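Local coordinates for spheroplast protein Y (Escherichia coli, PDB 3OEO) that probably acts as an ATP-independent periplasmic chaperone that limits protein aggregation and assists refolding, working as a cradle-shaped homodimer, at residues 32-36 and 37-41; 44-47 and 48-51; 59-62 and 63-66; 83-86 and 87-90. One frame throughout, in Å; residues are numbered along the deposited sequence.

Contacts 1 and 2 lie in series on helix 38-49, their centres about 16 Å apart: contact 1 caps its start and contact 2 covers its last turn. Contact 3, on helix 60-68, and contact 4, at the start of helix 87-104, lie close together with centres about 14 Å apart. They touch through M85, which packs on E60 and M64, and through a long, weak ion pair, E60 OE2 to K84 NZ at 3.5 Å. The centres of contacts 1 and 3 are about 40 Å apart, on opposite sides of the chain's centre, as suits an elongated cradle. Contacts 1 and 3 bind cadmium ions through surface carboxylates, and contacts 3 and 4 both touch the second subunit.

Contact 1. Residues 32-36 and 37-41; sequences LNLTD and AQKQQ. With CD (cadmium ion), chain E.
T35 and Q38 grip each other in a capping box in front of helix 38-49. T35 N donates to Q38 OE1 at 2.7 Å, reaching it from above the carbonyl plane, while T35 OG1 gives its proton to the same OE1 at 2.9 Å, in that plane and on a lone pair. Q38 N also makes a weak main-chain bond to T35 O (3.3 Å), and A37 N a weak capping bond to T35 OG1. With OG1 set between the backbone N and the carbonyl carbon (chi1 61°), the hydroxyl faces both partners, and the two side chains cross at about a right angle.

The apolar touches come from L34. Its CB lies by the Q38 amide, and its CD1 meets the aliphatic stem of K39 at CG, 3.2 Å away, again nearly at right angles.

The ionic part is built on D36, whose carboxylate chelates a cadmium ion, OD2 at 2.8 Å and OD1 slightly closer. Two waters also bind the ion; one of them accepts from K39 NZ at 3.1 Å, a water-bridged link between lysine and metal.

L34, T35 and Q38 spell the LTxxQ signature of the family. Since Q111 NE2 also donates to Q38 OE1, three donors converge on one amide oxygen, which fixes the glutamine's rotation and ties this helix start to helix 109-118.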
ATOM      1  N   LEU A  32       7.824 -19.212 -13.885  1.00103.52           N
ATOM      2  CA  LEU A  32       8.385 -20.528 -13.591  1.00102.99           C
ATOM      3  C   LEU A  32       8.027 -21.571 -14.650  1.00104.38           C
ATOM      4  O   LEU A  32       7.948 -22.767 -14.353  1.00103.19           O
ATOM      5  CB  LEU A  32       7.917 -20.990 -12.204  1.00 99.42           C
ATOM      6  CG  LEU A  32       7.709 -19.911 -11.136  1.00 97.19           C
ATOM      7  CD1 LEU A  32       6.952 -20.490  -9.971  1.00 94.14           C
ATOM      8  CD2 LEU A  32       9.029 -19.292 -10.681  1.00 98.57           C
ATOM      9  N   ASN A  33       7.837 -21.108 -15.885  1.00107.10           N
ATOM     10  CA  ASN A  33       7.369 -21.950 -16.989  1.00108.88           C
ATOM     11  C   ASN A  33       6.187 -22.824 -16.580  1.00105.90           C
ATOM     12  O   ASN A  33       6.263 -24.056 -16.571  1.00105.65           O
ATOM     13  CB  ASN A  33       8.514 -22.768 -17.603  1.00111.83           C
ATOM     14  CG  ASN A  33       9.353 -21.956 -18.581  1.00116.58           C
ATOM     15  OD1 ASN A  33       9.223 -20.733 -18.670  1.00117.32           O
ATOM     16  ND2 ASN A  33      10.218 -22.640 -19.323  1.00120.13           N
ATOM     17  N   LEU A  34       5.103 -22.148 -16.217  1.00103.78           N
ATOM     18  CA  LEU A  34       3.860 -22.784 -15.806  1.00101.37           C
ATOM     19  C   LEU A  34       3.101 -23.374 -16.995  1.00103.65           C
ATOM     20  O   LEU A  34       3.329 -22.985 -18.140  1.00107.15           O
ATOM     21  CB  LEU A  34       2.983 -21.777 -15.056  1.00 99.34           C
ATOM     22  CG  LEU A  34       2.448 -20.544 -15.787  1.00101.33           C
ATOM     23  CD1 LEU A  34       1.185 -20.088 -15.102  1.00 99.36           C
ATOM     24  CD2 LEU A  34       3.474 -19.416 -15.843  1.00102.48           C
ATOM     25  N   THR A  35       2.197 -24.307 -16.710  1.00102.03           N
ATOM     26  CA  THR A  35       1.442 -25.007 -17.750  1.00104.25           C
ATOM     27  C   THR A  35       0.178 -24.263 -18.169  1.00105.28           C
ATOM     28  O   THR A  35      -0.157 -23.209 -17.617  1.00103.87           O
ATOM     29  CB  THR A  35       1.043 -26.437 -17.309  1.00102.77           C
ATOM     30  OG1 THR A  35       0.211 -26.366 -16.143  1.00 99.81           O
ATOM     31  CG2 THR A  35       2.284 -27.279 -17.013  1.00102.42           C
ATOM     32  N   ASP A  36      -0.519 -24.839 -19.147  1.00107.77           N
ATOM     33  CA  ASP A  36      -1.778 -24.301 -19.644  1.00109.47           C
ATOM     34  C   ASP A  36      -2.971 -24.590 -18.731  1.00106.95           C
ATOM     35  O   ASP A  36      -4.095 -24.193 -19.027  1.00108.86           O
ATOM     36  CB  ASP A  36      -2.051 -24.791 -21.069  1.00114.14           C
ATOM     37  CG  ASP A  36      -1.419 -23.898 -22.123  1.00117.91           C
ATOM     38  OD1 ASP A  36      -1.527 -22.658 -22.006  1.00118.05           O
ATOM     39  OD2 ASP A  36      -0.819 -24.434 -23.077  1.00120.87           O
ATOM     40  N   ALA A  37      -2.728 -25.269 -17.617  1.00103.05           N
ATOM     41  CA  ALA A  37      -3.765 -25.474 -16.618  1.00100.70           C
ATOM     42  C   ALA A  37      -3.638 -24.418 -15.520  1.00 97.76           C
ATOM     43  O   ALA A  37      -4.643 -23.972 -14.957  1.00 97.25           O
ATOM     44  CB  ALA A  37      -3.668 -26.875 -16.034  1.00 99.06           C
ATOM     45  N   GLN A  38      -2.396 -24.009 -15.258  1.00 95.96           N
ATOM     46  CA  GLN A  38      -2.048 -23.144 -14.127  1.00 92.88           C
ATOM     47  C   GLN A  38      -2.612 -21.719 -14.213  1.00 93.18           C
ATOM     48  O   GLN A  38      -3.393 -21.312 -13.352  1.00 91.66           O
ATOM     49  CB  GLN A  38      -0.527 -23.124 -13.928  1.00 92.05           C
ATOM     50  CG  GLN A  38       0.059 -24.462 -13.465  1.00 91.08           C
ATOM     51  CD  GLN A  38       1.581 -24.510 -13.513  1.00 91.24           C
ATOM     52  OE1 GLN A  38       2.164 -25.313 -14.239  1.00 92.89           O
ATOM     53  NE2 GLN A  38       2.230 -23.652 -12.737  1.00 90.52           N
ATOM     54  N   LYS A  39      -2.219 -20.979 -15.251  1.00 95.29           N
ATOM     55  CA  LYS A  39      -2.685 -19.596 -15.481  1.00 96.15           C
ATOM     56  C   LYS A  39      -4.191 -19.396 -15.284  1.00 96.44           C
ATOM     57  O   LYS A  39      -4.625 -18.370 -14.754  1.00 95.40           O
ATOM     58  CB  LYS A  39      -2.285 -19.114 -16.882  1.00 99.93           C
ATOM     59  CG  LYS A  39      -0.898 -18.498 -16.980  1.00100.01           C
ATOM     60  CD  LYS A  39      -0.466 -18.264 -18.428  1.00104.31           C
ATOM     61  CE  LYS A  39       0.232 -19.482 -19.021  1.00105.30           C
ATOM     62  NZ  LYS A  39       0.947 -19.150 -20.283  1.00109.27           N
ATOM     63  N   GLN A  40      -4.976 -20.379 -15.717  1.00 97.92           N
ATOM     64  CA  GLN A  40      -6.433 -20.321 -15.616  1.00 99.31           C
ATOM     65  C   GLN A  40      -6.933 -20.611 -14.201  1.00 96.53           C
ATOM     66  O   GLN A  40      -7.953 -20.063 -13.772  1.00 97.09           O
ATOM     67  CB  GLN A  40      -7.088 -21.260 -16.641  1.00102.54           C
ATOM     68  CG  GLN A  40      -8.616 -21.328 -16.594  1.00104.37           C
ATOM     69  CD  GLN A  40      -9.292 -19.963 -16.587  1.00105.59           C
ATOM     70  OE1 GLN A  40     -10.224 -19.733 -15.818  1.00105.31           O
ATOM     71  NE2 GLN A  40      -8.826 -19.054 -17.442  1.00107.53           N
ATOM     72  N   GLN A  41      -6.223 -21.473 -13.480  1.00 94.04           N
ATOM     73  CA  GLN A  41      -6.538 -21.704 -12.074  1.00 91.79           C
ATOM     74  C   GLN A  41      -6.259 -20.451 -11.255  1.00 89.97           C
ATOM     75  O   GLN A  41      -6.997 -20.138 -10.325  1.00 89.35           O
ATOM     76  CB  GLN A  41      -5.783 -22.915 -11.528  1.00 89.97           C
ATOM     77  CG  GLN A  41      -6.599 -24.195 -11.601  1.00 91.66           C
ATOM     78  CD  GLN A  41      -5.750 -25.440 -11.510  1.00 91.21           C
ATOM     79  OE1 GLN A  41      -5.611 -26.173 -12.489  1.00 93.18           O
ATOM     80  NE2 GLN A  41      -5.179 -25.691 -10.335  1.00 88.99           N
TER
HETATM   81 CD    CD E   5      -0.206 -21.949 -24.197  1.00 68.42          CD
HETATM   82  O   HOH W   1       0.785 -21.313 -22.434  1.00 85.73           O
HETATM   83  O   HOH W   2       0.928 -21.507 -25.960  1.00 16.00           O

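Contact 2. Residues 44-47 and 48-51; sequences EIMK and GQRD
From I45 and M46 to G48, Q49 and R50 the backbone runs as a loosely bonded helical turn, with G48 N to I45 O at 2.9 Å and both Q49 N, at 2.9 Å, and R50 N, at 3.0 Å, directed at M46 O. All three bonds are weak, with N-H...O angles between 122° and 132°, and two of them link residues three apart. M46 O thus serves as a shared acceptor.

M46 and Q49 are the side chains that lie against each other, side by side and pointing the same way. Q49 sends CG anti to its N (chi1 -171°) and stays extended, whereas M46 bends at chi2; the very close approach modelled between its sulfur and the glutamine amide is doubtful. Near its base, Q49 CB rests 3.4 Å from M46 O.

This is the last turn of helix 38-49, where the hydrogen bonding slackens before the chain leaves for helix 60-68. The methionine and glutamine lie on the face turned to helix 87-104, and the buried Q49 amide comes close to H96 and T99. I45 packs on I106, and M46 on K30.

R50, exposed, lays CB and CG by M46 O, each at 3.6 Å, and its chain runs on extended. One turn apart, K47 and D51 stay too distant for a salt bridge, K47 NZ lying 6.4 Å from D51 OD2.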
ATOM      1  N   GLU A  44      -9.103 -17.919 -11.536  1.00 96.57           N
ATOM      2  CA  GLU A  44     -10.271 -18.116 -10.674  1.00 97.51           C
ATOM      3  C   GLU A  44     -10.050 -17.557  -9.269  1.00 95.25           C
ATOM      4  O   GLU A  44     -11.007 -17.197  -8.579  1.00 96.13           O
ATOM      5  CB  GLU A  44     -10.681 -19.599 -10.624  1.00 98.14           C
ATOM      6  CG  GLU A  44     -10.047 -20.429  -9.501  1.00 94.71           C
ATOM      7  CD  GLU A  44     -10.027 -21.921  -9.795  1.00 94.58           C
ATOM      8  OE1 GLU A  44     -11.098 -22.498 -10.088  1.00 96.79           O
ATOM      9  OE2 GLU A  44      -8.931 -22.520  -9.726  1.00 91.69           O
ATOM     10  N   ILE A  45      -8.785 -17.488  -8.862  1.00 92.91           N
ATOM     11  CA  ILE A  45      -8.408 -17.050  -7.519  1.00 90.95           C
ATOM     12  C   ILE A  45      -8.159 -15.545  -7.484  1.00 90.75           C
ATOM     13  O   ILE A  45      -8.430 -14.894  -6.472  1.00 90.17           O
ATOM     14  CB  ILE A  45      -7.149 -17.801  -7.011  1.00 88.60           C
ATOM     15  CG1 ILE A  45      -7.340 -19.312  -7.139  1.00 89.18           C
ATOM     16  CG2 ILE A  45      -6.845 -17.438  -5.556  1.00 86.81           C
ATOM     17  CD1 ILE A  45      -6.053 -20.096  -7.099  1.00 87.59           C
ATOM     18  N   MET A  46      -7.637 -15.000  -8.579  1.00 91.72           N
ATOM     19  CA  MET A  46      -7.430 -13.558  -8.695  1.00 92.03           C
ATOM     20  C   MET A  46      -8.767 -12.820  -8.766  1.00 94.44           C
ATOM     21  O   MET A  46      -8.913 -11.727  -8.215  1.00 93.97           O
ATOM     22  CB  MET A  46      -6.544 -13.223  -9.896  1.00 93.06           C
ATOM     23  CG  MET A  46      -5.065 -13.492  -9.677  1.00 90.94           C
ATOM     24  SD  MET A  46      -4.418 -12.616  -8.238  1.00 89.90           S
ATOM     25  CE  MET A  46      -2.661 -12.961  -8.366  1.00 88.50           C
ATOM     26  N   LYS A  47      -9.737 -13.440  -9.436  1.00 97.28           N
ATOM     27  CA  LYS A  47     -11.123 -12.971  -9.431  1.00100.31           C
ATOM     28  C   LYS A  47     -11.793 -13.256  -8.082  1.00 99.76           C
ATOM     29  O   LYS A  47     -12.937 -12.854  -7.844  1.00101.96           O
ATOM     30  CB  LYS A  47     -11.922 -13.610 -10.574  1.00103.89           C
ATOM     31  CG  LYS A  47     -11.626 -13.026 -11.947  1.00106.06           C
ATOM     32  CD  LYS A  47     -12.630 -13.520 -12.978  1.00110.86           C
ATOM     33  CE  LYS A  47     -12.467 -12.801 -14.310  1.00113.97           C
ATOM     34  NZ  LYS A  47     -13.605 -13.076 -15.224  1.00118.39           N
ATOM     35  N   GLY A  48     -11.074 -13.964  -7.215  1.00 97.30           N
ATOM     36  CA  GLY A  48     -11.465 -14.122  -5.819  1.00 97.00           C
ATOM     37  C   GLY A  48     -10.701 -13.141  -4.945  1.00 94.92           C
ATOM     38  O   GLY A  48     -11.101 -12.864  -3.814  1.00 94.75           O
ATOM     39  N   GLN A  49      -9.602 -12.616  -5.488  1.00 93.81           N
ATOM     40  CA  GLN A  49      -8.731 -11.664  -4.796  1.00 92.23           C
ATOM     41  C   GLN A  49      -9.172 -10.210  -5.025  1.00 93.47           C
ATOM     42  O   GLN A  49      -8.779  -9.311  -4.272  1.00 92.18           O
ATOM     43  CB  GLN A  49      -7.285 -11.866  -5.267  1.00 90.73           C
ATOM     44  CG  GLN A  49      -6.206 -11.107  -4.493  1.00 89.11           C
ATOM     45  CD  GLN A  49      -4.822 -11.268  -5.115  1.00 89.15           C
ATOM     46  OE1 GLN A  49      -4.165 -10.289  -5.461  1.00 89.96           O
ATOM     47  NE2 GLN A  49      -4.386 -12.508  -5.276  1.00 88.89           N
ATOM     48  N   ARG A  50      -9.980  -9.987  -6.062  1.00 96.27           N
ATOM     49  CA  ARG A  50     -10.451  -8.646  -6.406  1.00 98.02           C
ATOM     50  C   ARG A  50     -11.872  -8.377  -5.903  1.00100.39           C
ATOM     51  O   ARG A  50     -12.065  -7.609  -4.958  1.00 99.79           O
ATOM     52  CB  ARG A  50     -10.394  -8.416  -7.921  1.00100.26           C
ATOM     53  CG  ARG A  50      -9.019  -8.123  -8.500  1.00 98.90           C
ATOM     54  CD  ARG A  50      -9.129  -7.965 -10.017  1.00102.11           C
ATOM     55  NE  ARG A  50      -7.863  -7.603 -10.656  1.00101.68           N
ATOM     56  CZ  ARG A  50      -7.681  -7.515 -11.974  1.00104.32           C
ATOM     57  NH1 ARG A  50      -8.680  -7.766 -12.811  1.00107.33           N
ATOM     58  NH2 ARG A  50      -6.493  -7.177 -12.458  1.00104.02           N
ATOM     59  N   ASP A  51     -12.851  -9.025  -6.537  1.00103.49           N
ATOM     60  CA  ASP A  51     -14.277  -8.728  -6.350  1.00106.96           C
ATOM     61  C   ASP A  51     -14.780  -8.927  -4.916  1.00106.75           C
ATOM     62  O   ASP A  51     -14.793  -7.977  -4.128  1.00106.12           O
ATOM     63  CB  ASP A  51     -15.133  -9.538  -7.340  1.00110.44           C
ATOM     64  CG  ASP A  51     -14.810  -9.229  -8.799  1.00111.87           C
ATOM     65  OD1 ASP A  51     -14.712  -8.038  -9.162  1.00112.40           O
ATOM     66  OD2 ASP A  51     -14.667 -10.187  -9.589  1.00112.38           O
TER

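Contact 3. Residues 59-62 and 63-66; sequences EERR and AMHD. With CD (cadmium ion), chain J; CD (cadmium ion), chain G.
E59, E60 and R62 turn their carbonyl oxygens onto A63, M64 and D66 in the first turns of helix 60-68. M64 N to E60 O (3.0 Å, 163°) and D66 N to R62 O (2.7 Å, 160°) are nearly straight bonds that arrive close to the axis of the carbonyl, while A63 N to E59 O is longer and weak.

Among the side chains, M64 lies obliquely across R61, its SD 3.6 Å from R61 CA and its CE against R61 CG, so that the thioether covers the root of the arginine. R62 and D66 run side by side and point the same way, with D66 OD1 3.6 Å from R62 CG. The touch is through the aliphatic stem, because a bend at chi3 carries the guanidinium off and leaves R62 NE 5.3 Å from D66 OD2.

Both acidic ends hold cadmium. E59 chelates one ion, with OE1 and OE2 each at 2.6 Å and a water beside them; D66 binds a second through OD1 alone, at 2.5 Å, together with two waters.

The segment packs against helix 75-82, the loop before helix 87-104 and the second subunit. E60, A63 and M64 rest on Q81 of helix 75-82, and E60 and M64 also touch M85 in the loop. From the other face H65 enters the dimer interface, where its ring meets those of F115 and F119 of the second subunit and R61 packs on the same F119.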
ATOM      1  N   GLU A  59     -15.998   7.341   0.116  1.00105.73           N
ATOM      2  CA  GLU A  59     -15.990   8.682   0.719  1.00105.23           C
ATOM      3  C   GLU A  59     -14.683   9.045   1.429  1.00101.32           C
ATOM      4  O   GLU A  59     -14.448  10.212   1.741  1.00101.11           O
ATOM      5  CB  GLU A  59     -17.178   8.860   1.678  1.00107.86           C
ATOM      6  CG  GLU A  59     -17.131   7.960   2.902  1.00106.24           C
ATOM      7  CD  GLU A  59     -18.030   8.426   4.019  1.00107.84           C
ATOM      8  OE1 GLU A  59     -19.267   8.420   3.837  1.00111.36           O
ATOM      9  OE2 GLU A  59     -17.501   8.775   5.095  1.00105.80           O
ATOM     10  N   GLU A  60     -13.846   8.044   1.693  1.00 98.43           N
ATOM     11  CA  GLU A  60     -12.586   8.249   2.410  1.00 94.95           C
ATOM     12  C   GLU A  60     -11.496   8.798   1.501  1.00 93.23           C
ATOM     13  O   GLU A  60     -10.641   9.567   1.945  1.00 92.00           O
ATOM     14  CB  GLU A  60     -12.126   6.953   3.091  1.00 93.38           C
ATOM     15  CG  GLU A  60     -12.694   6.736   4.502  1.00 93.74           C
ATOM     16  CD  GLU A  60     -14.097   6.138   4.518  1.00 95.90           C
ATOM     17  OE1 GLU A  60     -14.815   6.229   3.505  1.00 96.97           O
ATOM     18  OE2 GLU A  60     -14.485   5.569   5.557  1.00 97.25           O
ATOM     19  N   ARG A  61     -11.530   8.403   0.230  1.00 93.50           N
ATOM     20  CA  ARG A  61     -10.634   8.972  -0.783  1.00 92.61           C
ATOM     21  C   ARG A  61     -10.878  10.470  -1.006  1.00 93.51           C
ATOM     22  O   ARG A  61     -10.033  11.163  -1.578  1.00 93.28           O
ATOM     23  CB  ARG A  61     -10.719   8.187  -2.097  1.00 94.04           C
ATOM     24  CG  ARG A  61      -9.678   7.079  -2.204  1.00 92.27           C
ATOM     25  CD  ARG A  61      -9.825   6.267  -3.486  1.00 94.36           C
ATOM     26  NE  ARG A  61      -8.646   5.438  -3.728  1.00 92.66           N
ATOM     27  CZ  ARG A  61      -7.730   5.679  -4.662  1.00 93.70           C
ATOM     28  NH1 ARG A  61      -7.852   6.726  -5.472  1.00 96.27           N
ATOM     29  NH2 ARG A  61      -6.690   4.864  -4.793  1.00 92.30           N
ATOM     30  N   ARG A  62     -12.037  10.951  -0.553  1.00 94.50           N
ATOM     31  CA  ARG A  62     -12.300  12.381  -0.425  1.00 94.98           C
ATOM     32  C   ARG A  62     -11.573  12.915   0.812  1.00 92.09           C
ATOM     33  O   ARG A  62     -10.880  13.924   0.735  1.00 91.43           O
ATOM     34  CB  ARG A  62     -13.807  12.652  -0.316  1.00 98.29           C
ATOM     35  CG  ARG A  62     -14.210  14.120  -0.485  1.00100.32           C
ATOM     36  CD  ARG A  62     -15.640  14.412  -0.013  1.00103.89           C
ATOM     37  NE  ARG A  62     -16.641  13.546  -0.637  1.00106.56           N
ATOM     38  CZ  ARG A  62     -17.332  12.604   0.003  1.00107.26           C
ATOM     39  NH1 ARG A  62     -17.160  12.407   1.304  1.00105.21           N
ATOM     40  NH2 ARG A  62     -18.213  11.865  -0.658  1.00110.35           N
ATOM     41  N   ALA A  63     -11.723  12.221   1.940  1.00 90.39           N
ATOM     42  CA  ALA A  63     -11.088  12.617   3.202  1.00 88.10           C
ATOM     43  C   ALA A  63      -9.591  12.882   3.052  1.00 85.64           C
ATOM     44  O   ALA A  63      -9.126  13.976   3.380  1.00 85.50           O
ATOM     45  CB  ALA A  63     -11.345  11.579   4.286  1.00 87.64           C
ATOM     46  N   MET A  64      -8.844  11.902   2.540  1.00 83.69           N
ATOM     47  CA  MET A  64      -7.408  12.087   2.303  1.00 81.64           C
ATOM     48  C   MET A  64      -7.182  13.386   1.537  1.00 81.93           C
ATOM     49  O   MET A  64      -6.335  14.198   1.906  1.00 81.49           O
ATOM     50  CB  MET A  64      -6.794  10.940   1.491  1.00 81.35           C
ATOM     51  CG  MET A  64      -7.344   9.551   1.727  1.00 81.28           C
ATOM     52  SD  MET A  64      -7.219   8.628   0.177  1.00 83.44           S
ATOM     53  CE  MET A  64      -7.396   6.946   0.795  1.00 81.71           C
ATOM     54  N   HIS A  65      -7.948  13.567   0.464  1.00 82.84           N
ATOM     55  CA  HIS A  65      -7.892  14.791  -0.329  1.00 83.68           C
ATOM     56  C   HIS A  65      -8.118  15.997   0.579  1.00 82.94           C
ATOM     57  O   HIS A  65      -7.301  16.913   0.607  1.00 82.76           O
ATOM     58  CB  HIS A  65      -8.927  14.745  -1.456  1.00 86.36           C
ATOM     59  CG  HIS A  65      -8.583  15.595  -2.639  1.00 89.14           C
ATOM     60  ND1 HIS A  65      -9.304  16.721  -2.982  1.00 92.34           N
ATOM     61  CD2 HIS A  65      -7.605  15.478  -3.570  1.00 89.79           C
ATOM     62  CE1 HIS A  65      -8.781  17.262  -4.068  1.00 94.11           C
ATOM     63  NE2 HIS A  65      -7.749  16.527  -4.443  1.00 92.90           N
ATOM     64  N   ASP A  66      -9.200  15.958   1.357  1.00 82.27           N
ATOM     65  CA  ASP A  66      -9.583  17.058   2.250  1.00 81.56           C
ATOM     66  C   ASP A  66      -8.465  17.490   3.214  1.00 78.95           C
ATOM     67  O   ASP A  66      -8.239  18.690   3.408  1.00 79.48           O
ATOM     68  CB  ASP A  66     -10.873  16.710   3.010  1.00 82.52           C
ATOM     69  CG  ASP A  66     -12.054  16.413   2.071  1.00 84.97           C
ATOM     70  OD1 ASP A  66     -11.902  16.598   0.841  1.00 85.43           O
ATOM     71  OD2 ASP A  66     -13.139  16.007   2.559  1.00 85.48           O
TER
HETATM   72 CD    CD J 162     -19.248   7.035   5.994  1.00 91.33          CD
HETATM   73 CD    CD G  18     -13.334  18.309  -0.270  1.00 76.52          CD
HETATM   74  O   HOH W   3     -15.091  17.403  -2.033  1.00 36.38           O
HETATM   75  O   HOH W   4     -13.962  19.832  -2.069  1.00 35.04           O
HETATM   76  O   HOH W   5     -19.158   5.721   8.332  1.00 18.03           O

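Contact 4. Residues 83-86 and 87-90; sequences AKME and EQRK
M85 and Q88 lie side by side and point the same way where the chain enters helix 87-104. The methionine, bent at chi2 and chi3, folds its CE back over the glutamine amide, so that Q88 OE1 sits by two M85 carbons, CB at 3.4 Å and CE at 3.6 Å. Q88 reaches this place by putting CG between its own backbone N and carbonyl carbon (chi1 60°), which carries CG to within 3.6 Å of M85 CA. From its other neighbour, R89, the same OE1 takes a bond: R89 NE donates over 3.0 Å, moderately bent at 134° and tilted from both the amide and guanidinium planes. The methionine methyl thus covers one face of the amide while R89 takes its oxygen.

E86 and K90 meet one turn apart. K90 N donates to E86 O at 2.8 Å, and the lysine stem runs on past that oxygen, with CB and CG close to it. Beyond them the charged ends stay apart, K90 NZ 4.8 Å from E86 OE1, a separation at which attraction is probably weak, and not a salt bridge.

Outside the turn, Q88 also touches P57. The opposing subunit adds its own E86 close to this one, and K90 packs on that E86 of the second subunit. Two carboxylates so close would tend to favour a proton on one of them, and the nearby lysine K90 probably eases the repulsion.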
ATOM      1  N   ALA A  83      -6.906   5.286  10.872  1.00 63.64           N
ATOM      2  CA  ALA A  83      -7.282   4.071  11.602  1.00 66.58           C
ATOM      3  C   ALA A  83      -8.700   3.576  11.303  1.00 69.11           C
ATOM      4  O   ALA A  83      -9.070   2.470  11.710  1.00 70.55           O
ATOM      5  CB  ALA A  83      -7.084   4.268  13.111  1.00 68.73           C
ATOM      6  N   LYS A  84      -9.503   4.404  10.628  1.00 70.56           N
ATOM      7  CA  LYS A  84     -10.784   3.953  10.067  1.00 72.82           C
ATOM      8  C   LYS A  84     -10.441   3.099   8.841  1.00 71.61           C
ATOM      9  O   LYS A  84     -11.179   2.186   8.458  1.00 72.66           O
ATOM     10  CB  LYS A  84     -11.676   5.146   9.701  1.00 73.90           C
ATOM     11  CG  LYS A  84     -13.104   4.778   9.285  1.00 76.72           C
ATOM     12  CD  LYS A  84     -14.088   5.956   9.393  1.00 78.45           C
ATOM     13  CE  LYS A  84     -13.867   7.007   8.299  1.00 77.14           C
ATOM     14  NZ  LYS A  84     -15.025   7.933   8.130  1.00 79.12           N
ATOM     15  N   MET A  85      -9.283   3.398   8.260  1.00 70.04           N
ATOM     16  CA  MET A  85      -8.691   2.601   7.199  1.00 69.25           C
ATOM     17  C   MET A  85      -7.734   1.566   7.818  1.00 69.26           C
ATOM     18  O   MET A  85      -6.556   1.489   7.448  1.00 67.65           O
ATOM     19  CB  MET A  85      -7.949   3.513   6.218  1.00 67.59           C
ATOM     20  CG  MET A  85      -8.585   4.908   6.049  1.00 68.72           C
ATOM     21  SD  MET A  85      -8.350   5.617   4.403  1.00 67.87           S
ATOM     22  CE  MET A  85      -9.505   4.609   3.466  1.00 67.97           C
ATOM     23  N   GLU A  86      -8.238   0.810   8.794  1.00 71.75           N
ATOM     24  CA  GLU A  86      -7.498  -0.307   9.384  1.00 72.76           C
ATOM     25  C   GLU A  86      -8.276  -1.582   9.107  1.00 74.30           C
ATOM     26  O   GLU A  86      -7.695  -2.583   8.687  1.00 73.66           O
ATOM     27  CB  GLU A  86      -7.255  -0.131  10.898  1.00 74.40           C
ATOM     28  CG  GLU A  86      -8.321  -0.753  11.810  1.00 77.55           C
ATOM     29  CD  GLU A  86      -7.827  -1.066  13.220  1.00 80.71           C
ATOM     30  OE1 GLU A  86      -6.616  -0.922  13.485  1.00 80.51           O
ATOM     31  OE2 GLU A  86      -8.660  -1.463  14.069  1.00 83.43           O
ATOM     32  N   GLU A  87      -9.589  -1.526   9.338  1.00 76.92           N
ATOM     33  CA  GLU A  87     -10.507  -2.609   9.016  1.00 78.97           C
ATOM     34  C   GLU A  87     -10.333  -3.024   7.549  1.00 77.81           C
ATOM     35  O   GLU A  87     -10.256  -4.210   7.236  1.00 77.86           O
ATOM     36  CB  GLU A  87     -11.965  -2.183   9.289  1.00 82.10           C
ATOM     37  CG  GLU A  87     -12.241  -1.604  10.704  1.00 84.13           C
ATOM     38  CD  GLU A  87     -13.680  -1.093  10.909  1.00 87.27           C
ATOM     39  OE1 GLU A  87     -14.480  -1.057   9.945  1.00 87.44           O
ATOM     40  OE2 GLU A  87     -14.016  -0.723  12.055  1.00 89.37           O
ATOM     41  N   GLN A  88     -10.241  -2.035   6.661  1.00 77.31           N
ATOM     42  CA  GLN A  88     -10.147  -2.277   5.223  1.00 76.88           C
ATOM     43  C   GLN A  88      -8.774  -2.785   4.795  1.00 74.97           C
ATOM     44  O   GLN A  88      -8.669  -3.689   3.964  1.00 74.78           O
ATOM     45  CB  GLN A  88     -10.469  -1.004   4.437  1.00 77.14           C
ATOM     46  CG  GLN A  88      -9.534   0.164   4.745  1.00 75.68           C
ATOM     47  CD  GLN A  88      -9.034   0.881   3.512  1.00 74.58           C
ATOM     48  OE1 GLN A  88      -7.926   1.423   3.512  1.00 73.33           O
ATOM     49  NE2 GLN A  88      -9.840   0.894   2.456  1.00 75.73           N
ATOM     50  N   ARG A  89      -7.724  -2.187   5.343  1.00 74.06           N
ATOM     51  CA  ARG A  89      -6.375  -2.524   4.924  1.00 72.48           C
ATOM     52  C   ARG A  89      -5.847  -3.786   5.593  1.00 72.44           C
ATOM     53  O   ARG A  89      -5.031  -4.495   5.001  1.00 71.48           O
ATOM     54  CB  ARG A  89      -5.428  -1.331   5.072  1.00 71.53           C
ATOM     55  CG  ARG A  89      -5.318  -0.549   3.774  1.00 72.11           C
ATOM     56  CD  ARG A  89      -4.632   0.805   3.911  1.00 72.29           C
ATOM     57  NE  ARG A  89      -5.039   1.698   2.825  1.00 72.52           N
ATOM     58  CZ  ARG A  89      -4.301   1.985   1.755  1.00 73.08           C
ATOM     59  NH1 ARG A  89      -3.087   1.466   1.622  1.00 73.24           N
ATOM     60  NH2 ARG A  89      -4.775   2.808   0.821  1.00 73.22           N
ATOM     61  N   LYS A  90      -6.330  -4.065   6.809  1.00 74.03           N
ATOM     62  CA  LYS A  90      -6.033  -5.321   7.525  1.00 74.63           C
ATOM     63  C   LYS A  90      -6.662  -6.528   6.838  1.00 74.97           C
ATOM     64  O   LYS A  90      -5.960  -7.470   6.483  1.00 74.12           O
ATOM     65  CB  LYS A  90      -6.497  -5.262   8.989  1.00 76.84           C
ATOM     66  CG  LYS A  90      -5.488  -4.630   9.954  1.00 76.38           C
ATOM     67  CD  LYS A  90      -6.036  -4.507  11.374  1.00 78.14           C
ATOM     68  CE  LYS A  90      -6.093  -5.849  12.099  1.00 79.48           C
ATOM     69  NZ  LYS A  90      -6.052  -5.687  13.579  1.00 81.61           N
TER